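Local coordinates for Lin2722 protein (Listeria innocua, PDB 3DS8), which is of unknown function but belongs to an alpha/beta-hydrolase family and may act as a serine hydrolase, at residues A[124-129]-A[236-241]; A[172-177]-A[205-210]. All coordinates share one frame; numbering follows the deposited sequence.

Interaction 1: A[124-129]-A[236-241]; sequences LRKLVA and YWFLEK. With SO4 (sulfate ion), chain F.
Lys126, a buried lysine on the strand, places its ammonium group against a main-chain carbonyl near the C-terminal end of the packed helix: NZ donates to Phe238 O at 2.8 Å, with a C=O...N angle of 166° that puts the donor almost straight in line with the carbonyl. The side chain runs extended from CG to CE and turns only at its last bond (chi4 -78°), which sets NZ against that oxygen. A sulfate ion, probably from the crystallisation liquor, takes a further bond from NZ through O3 at a longer 3.2 Å. NZ also meets Glu173 in a salt bridge and the carbonyl of Phe242.

The Phe238 ring enters between the side chains of Lys126 and Val128, both of which leave the strand toward the helix. Its CD2 lies 3.6 Å from Val128 CG2, and CE2 lies 3.9 Å from Lys126 CB; both approaches are oblique to the ring. Leu239 reaches the lysine from the helix, CD2 standing 4.1 Å from Lys126 CD.

Strand and helix segments run antiparallel at 176°, their axes 9.4 Å apart, as helix 229-240 packs on the central sheet of an alpha/beta-hydrolase fold. Four acceptors surround NZ, so its three N-H groups cannot serve all of them fully; Glu173 would offset the charge, the sulfate's share being doubtful, consistent with a charged ammonium being tolerated in a buried helix-sheet interface.

Interaction 2: A[172-177]-A[205-210]; sequences LEVLAI and GSAKAY
Strands 173-180 and 209-216 pair in parallel where segments 172-177 and 205-210 meet, Glu173 opposite Ala209 and Val174 opposite Tyr210, with Val174 N donating to Ala209 O at 2.9 Å. They are the two strands of a beta-alpha-beta unit, with the short helix 193-196 between them, in the central sheet of the alpha/beta-hydrolase fold. Just before the ladder Leu172 O receives two weak bonds, from Lys208 N and from Ala209 N. Ala207 CB sits 3.4 Å from this same oxygen, as the incoming loop turns into the strand.

On the face carrying Glu173 and Ala209, the acid's CB and CG both rest on Ala209 CB, each at 3.9 Å. Glu173 and Lys208 lie side by side, and a salt bridge joins OE2 to NZ at 3.2 Å; OE2 comes closer still to Lys208 CE, at 2.9 Å, so the pair's exact placing is doubtful. The stronger partners lie outside: Glu173 OE1 bridges to Lys126 NZ, and Lys208 NZ donates to Thr244 O.

On the face of Val174 and Tyr210 the contact is apolar. Tyr210 CG, anti to its backbone N (chi1 174°), starts the ring on a slant across Val174, whose CG1 meets the ring edge in plane, 3.8 Å from CD1. Farther out the hydroxyl bonds to Glu212 and Thr199, while Ala176 CB packs obliquely against the ring, 4.1 Å from Tyr210 CE1.

Overall arrangement
Interactions 1 and 2 meet on neighbouring strands of one sheet, their centres about 10 Å apart. The strands are laced by probable hydrogen bonds from Leu127 N to Glu173 O and from Glu173 N to Arg125 O, each 2.8 Å. Glu173 links Lys126 of interaction 1 to Lys208 of interaction 2; a sulfate, probably from the liquor, lies close by, in a doubtfully short approach to Glu173. In sequence, 172-177/205-210 falls between the two segments of 124-129/236-241, and strand 209-216 is followed by helix 229-240. Ser102, His222 and Asp188 are placed as a Ser-His-Asp triad would be, consistent with a hydrolase; the Val128 side chain comes close to the presumed nucleophile elbow but makes no contact with it.

Interaction 1: A[124-129]-A[236-241]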
loop_
_atom_site.group_PDB
_atom_site.type_symbol
_atom_site.label_atom_id
_atom_site.label_comp_id
_atom_site.label_asym_id
_atom_site.label_seq_id
_atom_site.Cartn_x
_atom_site.Cartn_y
_atom_site.Cartn_z
ATOM N N LEU A 124 10.860 2.349 -2.848
ATOM C CA LEU A 124 9.822 2.128 -1.818
ATOM C C LEU A 124 10.473 1.418 -0.633
ATOM O O LEU A 124 11.206 0.455 -0.796
ATOM C CB LEU A 124 8.684 1.276 -2.368
ATOM C CG LEU A 124 7.383 1.202 -1.627
ATOM C CD1 LEU A 124 6.740 2.583 -1.432
ATOM C CD2 LEU A 124 6.445 0.247 -2.435
ATOM N N ARG A 125 10.252 1.951 0.549
ATOM C CA ARG A 125 10.790 1.418 1.770
ATOM C C ARG A 125 9.682 0.681 2.552
ATOM O O ARG A 125 9.690 -0.542 2.637
ATOM C CB ARG A 125 11.430 2.527 2.597
ATOM C CG ARG A 125 12.048 2.019 3.906
ATOM C CD ARG A 125 12.536 3.125 4.808
ATOM N NE ARG A 125 11.469 3.962 5.337
ATOM C CZ ARG A 125 11.617 4.756 6.392
ATOM N NH1 ARG A 125 12.790 4.825 7.028
ATOM N NH2 ARG A 125 10.604 5.458 6.826
ATOM N N LYS A 126 8.738 1.418 3.114
ATOM C CA LYS A 126 7.590 0.800 3.810
ATOM C C LYS A 126 6.399 0.814 2.874
ATOM O O LYS A 126 6.145 1.825 2.216
ATOM C CB LYS A 126 7.243 1.557 5.056
ATOM C CG LYS A 126 8.352 1.506 6.121
ATOM C CD LYS A 126 8.052 2.451 7.232
ATOM C CE LYS A 126 9.103 2.479 8.271
ATOM N NZ LYS A 126 9.095 1.351 9.220
ATOM N N LEU A 127 5.670 -0.283 2.821
ATOM C CA LEU A 127 4.504 -0.465 1.961
ATOM C C LEU A 127 3.370 -0.975 2.841
ATOM O O LEU A 127 3.461 -2.067 3.392
ATOM C CB LEU A 127 4.770 -1.496 0.866
ATOM C CG LEU A 127 3.799 -1.662 -0.304
ATOM C CD1 LEU A 127 4.447 -2.637 -1.348
ATOM C CD2 LEU A 127 2.400 -2.113 0.157
ATOM N N VAL A 128 2.335 -0.163 3.008
ATOM C CA VAL A 128 1.113 -0.558 3.704
ATOM C C VAL A 128 -0.026 -0.753 2.707
ATOM O O VAL A 128 -0.363 0.140 1.892
ATOM C CB VAL A 128 0.692 0.483 4.783
ATOM C CG1 VAL A 128 -0.592 0.021 5.527
ATOM C CG2 VAL A 128 1.814 0.752 5.793
ATOM N N ALA A 129 -0.562 -1.982 2.689
ATOM C CA ALA A 129 -1.661 -2.345 1.782
ATOM C C ALA A 129 -2.912 -2.639 2.613
ATOM O O ALA A 129 -2.865 -3.505 3.473
ATOM C CB ALA A 129 -1.261 -3.583 0.932
ATOM N N TYR A 236 0.191 4.202 11.464
ATOM C CA TYR A 236 1.092 5.083 12.193
ATOM C C TYR A 236 2.225 4.306 12.823
ATOM O O TYR A 236 3.397 4.679 12.668
ATOM C CB TYR A 236 0.343 5.868 13.270
ATOM C CG TYR A 236 1.277 6.583 14.205
ATOM C CD1 TYR A 236 1.922 7.806 13.816
ATOM C CD2 TYR A 236 1.564 6.051 15.452
ATOM C CE1 TYR A 236 2.760 8.440 14.645
ATOM C CE2 TYR A 236 2.446 6.676 16.295
ATOM C CZ TYR A 236 3.043 7.870 15.890
ATOM O OH TYR A 236 3.879 8.515 16.761
ATOM N N TRP A 237 1.880 3.242 13.558
ATOM C CA TRP A 237 2.891 2.407 14.212
ATOM C C TRP A 237 3.926 1.923 13.218
ATOM O O TRP A 237 5.111 2.000 13.486
ATOM C CB TRP A 237 2.242 1.209 14.916
ATOM C CG TRP A 237 3.239 0.203 15.376
ATOM C CD1 TRP A 237 3.981 0.263 16.480
ATOM C CD2 TRP A 237 3.579 -1.004 14.722
ATOM N NE1 TRP A 237 4.811 -0.828 16.562
ATOM C CE2 TRP A 237 4.577 -1.627 15.497
ATOM C CE3 TRP A 237 3.143 -1.630 13.558
ATOM C CZ2 TRP A 237 5.146 -2.820 15.137
ATOM C CZ3 TRP A 237 3.715 -2.822 13.218
ATOM C CH2 TRP A 237 4.691 -3.406 14.025
ATOM N N PHE A 238 3.470 1.405 12.065
ATOM C CA PHE A 238 4.402 0.854 11.096
ATOM C C PHE A 238 5.292 1.940 10.493
ATOM O O PHE A 238 6.502 1.760 10.312
ATOM C CB PHE A 238 3.606 0.161 10.012
ATOM C CG PHE A 238 4.413 -0.721 9.123
ATOM C CD1 PHE A 238 4.996 -1.881 9.627
ATOM C CD2 PHE A 238 4.563 -0.419 7.773
ATOM C CE1 PHE A 238 5.670 -2.765 8.761
ATOM C CE2 PHE A 238 5.229 -1.269 6.922
ATOM C CZ PHE A 238 5.778 -2.439 7.412
ATOM N N LEU A 239 4.706 3.109 10.247
ATOM C CA LEU A 239 5.439 4.211 9.619
ATOM C C LEU A 239 6.361 4.934 10.565
ATOM O O LEU A 239 7.403 5.413 10.137
ATOM C CB LEU A 239 4.479 5.230 8.965
ATOM C CG LEU A 239 3.607 4.801 7.786
ATOM C CD1 LEU A 239 2.595 5.934 7.430
ATOM C CD2 LEU A 239 4.485 4.389 6.581
ATOM N N GLU A 240 5.996 5.036 11.838
ATOM C CA GLU A 240 6.717 5.924 12.727
ATOM C C GLU A 240 7.403 5.248 13.900
ATOM O O GLU A 240 8.266 5.856 14.483
ATOM C CB GLU A 240 5.777 7.025 13.228
ATOM C CG GLU A 240 5.239 7.920 12.101
ATOM C CD GLU A 240 6.299 8.593 11.257
ATOM O OE1 GLU A 240 7.360 8.928 11.798
ATOM O OE2 GLU A 240 6.024 8.790 10.042
ATOM N N LYS A 241 7.007 4.034 14.252
ATOM C CA LYS A 241 7.511 3.346 15.466
ATOM C C LYS A 241 8.256 2.068 15.146
ATOM O O LYS A 241 9.302 1.787 15.764
ATOM C CB LYS A 241 6.362 3.054 16.430
ATOM C CG LYS A 241 5.669 4.292 16.939
ATOM C CD LYS A 241 6.626 5.170 17.683
ATOM C CE LYS A 241 5.949 6.288 18.451
ATOM N NZ LYS A 241 6.875 6.890 19.418
HETATM S S SO4 F . 13.166 0.961 9.143
HETATM O O1 SO4 F . 14.534 1.483 9.312
HETATM O O2 SO4 F . 13.168 -0.387 9.789
HETATM O O3 SO4 F . 12.167 1.873 9.749
HETATM O O4 SO4 F . 12.789 0.960 7.705
#

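Interaction 2: A[172-177]-A[205-210]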
loop_
_atom_site.group_PDB
_atom_site.type_symbol
_atom_site.label_atom_id
_atom_site.label_comp_id
_atom_site.label_asym_id
_atom_site.label_seq_id
_atom_site.Cartn_x
_atom_site.Cartn_y
_atom_site.Cartn_z
ATOM N N LEU A 172 12.713 -3.646 1.838
ATOM C CA LEU A 172 11.257 -3.400 1.818
ATOM C C LEU A 172 10.619 -3.907 3.121
ATOM O O LEU A 172 10.972 -4.963 3.627
ATOM C CB LEU A 172 10.580 -4.055 0.638
ATOM C CG LEU A 172 9.114 -3.643 0.343
ATOM C CD1 LEU A 172 9.048 -2.239 -0.187
ATOM C CD2 LEU A 172 8.380 -4.624 -0.588
ATOM N N GLU A 173 9.659 -3.157 3.635
ATOM C CA GLU A 173 8.916 -3.565 4.841
ATOM C C GLU A 173 7.433 -3.451 4.490
ATOM O O GLU A 173 6.981 -2.416 4.031
ATOM C CB GLU A 173 9.256 -2.654 6.033
ATOM C CG GLU A 173 10.717 -2.691 6.421
ATOM C CD GLU A 173 11.082 -1.776 7.571
ATOM O OE1 GLU A 173 10.224 -0.959 7.931
ATOM O OE2 GLU A 173 12.201 -1.931 8.171
ATOM N N VAL A 174 6.708 -4.537 4.676
ATOM C CA VAL A 174 5.343 -4.656 4.175
ATOM C C VAL A 174 4.393 -4.927 5.310
ATOM O O VAL A 174 4.641 -5.823 6.133
ATOM C CB VAL A 174 5.229 -5.761 3.090
ATOM C CG1 VAL A 174 3.785 -5.947 2.695
ATOM C CG2 VAL A 174 6.083 -5.436 1.885
ATOM N N LEU A 175 3.305 -4.161 5.364
ATOM C CA LEU A 175 2.219 -4.391 6.303
ATOM C C LEU A 175 0.961 -4.614 5.490
ATOM O O LEU A 175 0.560 -3.755 4.662
ATOM C CB LEU A 175 2.003 -3.172 7.232
ATOM C CG LEU A 175 0.729 -3.177 8.075
ATOM C CD1 LEU A 175 0.727 -4.363 9.028
ATOM C CD2 LEU A 175 0.617 -1.781 8.836
ATOM N N ALA A 176 0.343 -5.791 5.666
ATOM C CA ALA A 176 -0.902 -6.124 5.006
ATOM C C ALA A 176 -2.026 -6.109 6.035
ATOM O O ALA A 176 -2.060 -6.904 6.998
ATOM C CB ALA A 176 -0.838 -7.523 4.330
ATOM N N ILE A 177 -2.935 -5.166 5.839
ATOM C CA ILE A 177 -4.128 -5.021 6.632
ATOM C C ILE A 177 -5.325 -5.601 5.934
ATOM O O ILE A 177 -5.571 -5.311 4.726
ATOM C CB ILE A 177 -4.361 -3.531 6.955
ATOM C CG1 ILE A 177 -3.294 -3.026 7.942
ATOM C CG2 ILE A 177 -5.794 -3.303 7.498
ATOM C CD1 ILE A 177 -3.343 -1.516 8.181
ATOM N N GLY A 205 10.822 -13.372 3.307
ATOM C CA GLY A 205 12.093 -13.872 2.768
ATOM C C GLY A 205 12.569 -13.093 1.539
ATOM O O GLY A 205 13.704 -13.332 1.040
ATOM N N SER A 206 11.690 -12.256 0.994
ATOM C CA SER A 206 12.035 -11.305 -0.074
ATOM C C SER A 206 12.194 -9.916 0.574
ATOM O O SER A 206 13.209 -9.249 0.458
ATOM C CB SER A 206 10.912 -11.295 -1.126
ATOM O OG SER A 206 10.606 -12.627 -1.561
ATOM N N ALA A 207 11.137 -9.484 1.228
ATOM C CA ALA A 207 11.133 -8.242 1.994
ATOM C C ALA A 207 11.858 -8.443 3.307
ATOM O O ALA A 207 11.925 -9.583 3.823
ATOM C CB ALA A 207 9.707 -7.850 2.255
ATOM N N LYS A 208 12.374 -7.354 3.875
ATOM C CA LYS A 208 12.966 -7.391 5.199
ATOM C C LYS A 208 11.903 -7.703 6.268
ATOM O O LYS A 208 12.143 -8.500 7.172
ATOM C CB LYS A 208 13.667 -6.081 5.527
ATOM C CG LYS A 208 14.324 -6.104 6.867
ATOM C CD LYS A 208 15.189 -4.939 7.066
ATOM C CE LYS A 208 14.395 -3.676 7.264
ATOM N NZ LYS A 208 15.301 -2.510 7.567
ATOM N N ALA A 209 10.733 -7.100 6.141
ATOM C CA ALA A 209 9.679 -7.278 7.114
ATOM C C ALA A 209 8.372 -7.529 6.399
ATOM O O ALA A 209 8.086 -6.951 5.350
ATOM C CB ALA A 209 9.551 -6.053 8.012
ATOM N N TYR A 210 7.576 -8.413 6.969
ATOM C CA TYR A 210 6.237 -8.655 6.492
ATOM C C TYR A 210 5.368 -8.903 7.698
ATOM O O TYR A 210 5.623 -9.828 8.437
ATOM C CB TYR A 210 6.164 -9.883 5.577
ATOM C CG TYR A 210 4.750 -10.218 5.208
ATOM C CD1 TYR A 210 4.001 -9.366 4.395
ATOM C CD2 TYR A 210 4.112 -11.376 5.718
ATOM C CE1 TYR A 210 2.650 -9.645 4.108
ATOM C CE2 TYR A 210 2.787 -11.683 5.375
ATOM C CZ TYR A 210 2.060 -10.786 4.572
ATOM O OH TYR A 210 0.746 -11.088 4.243
#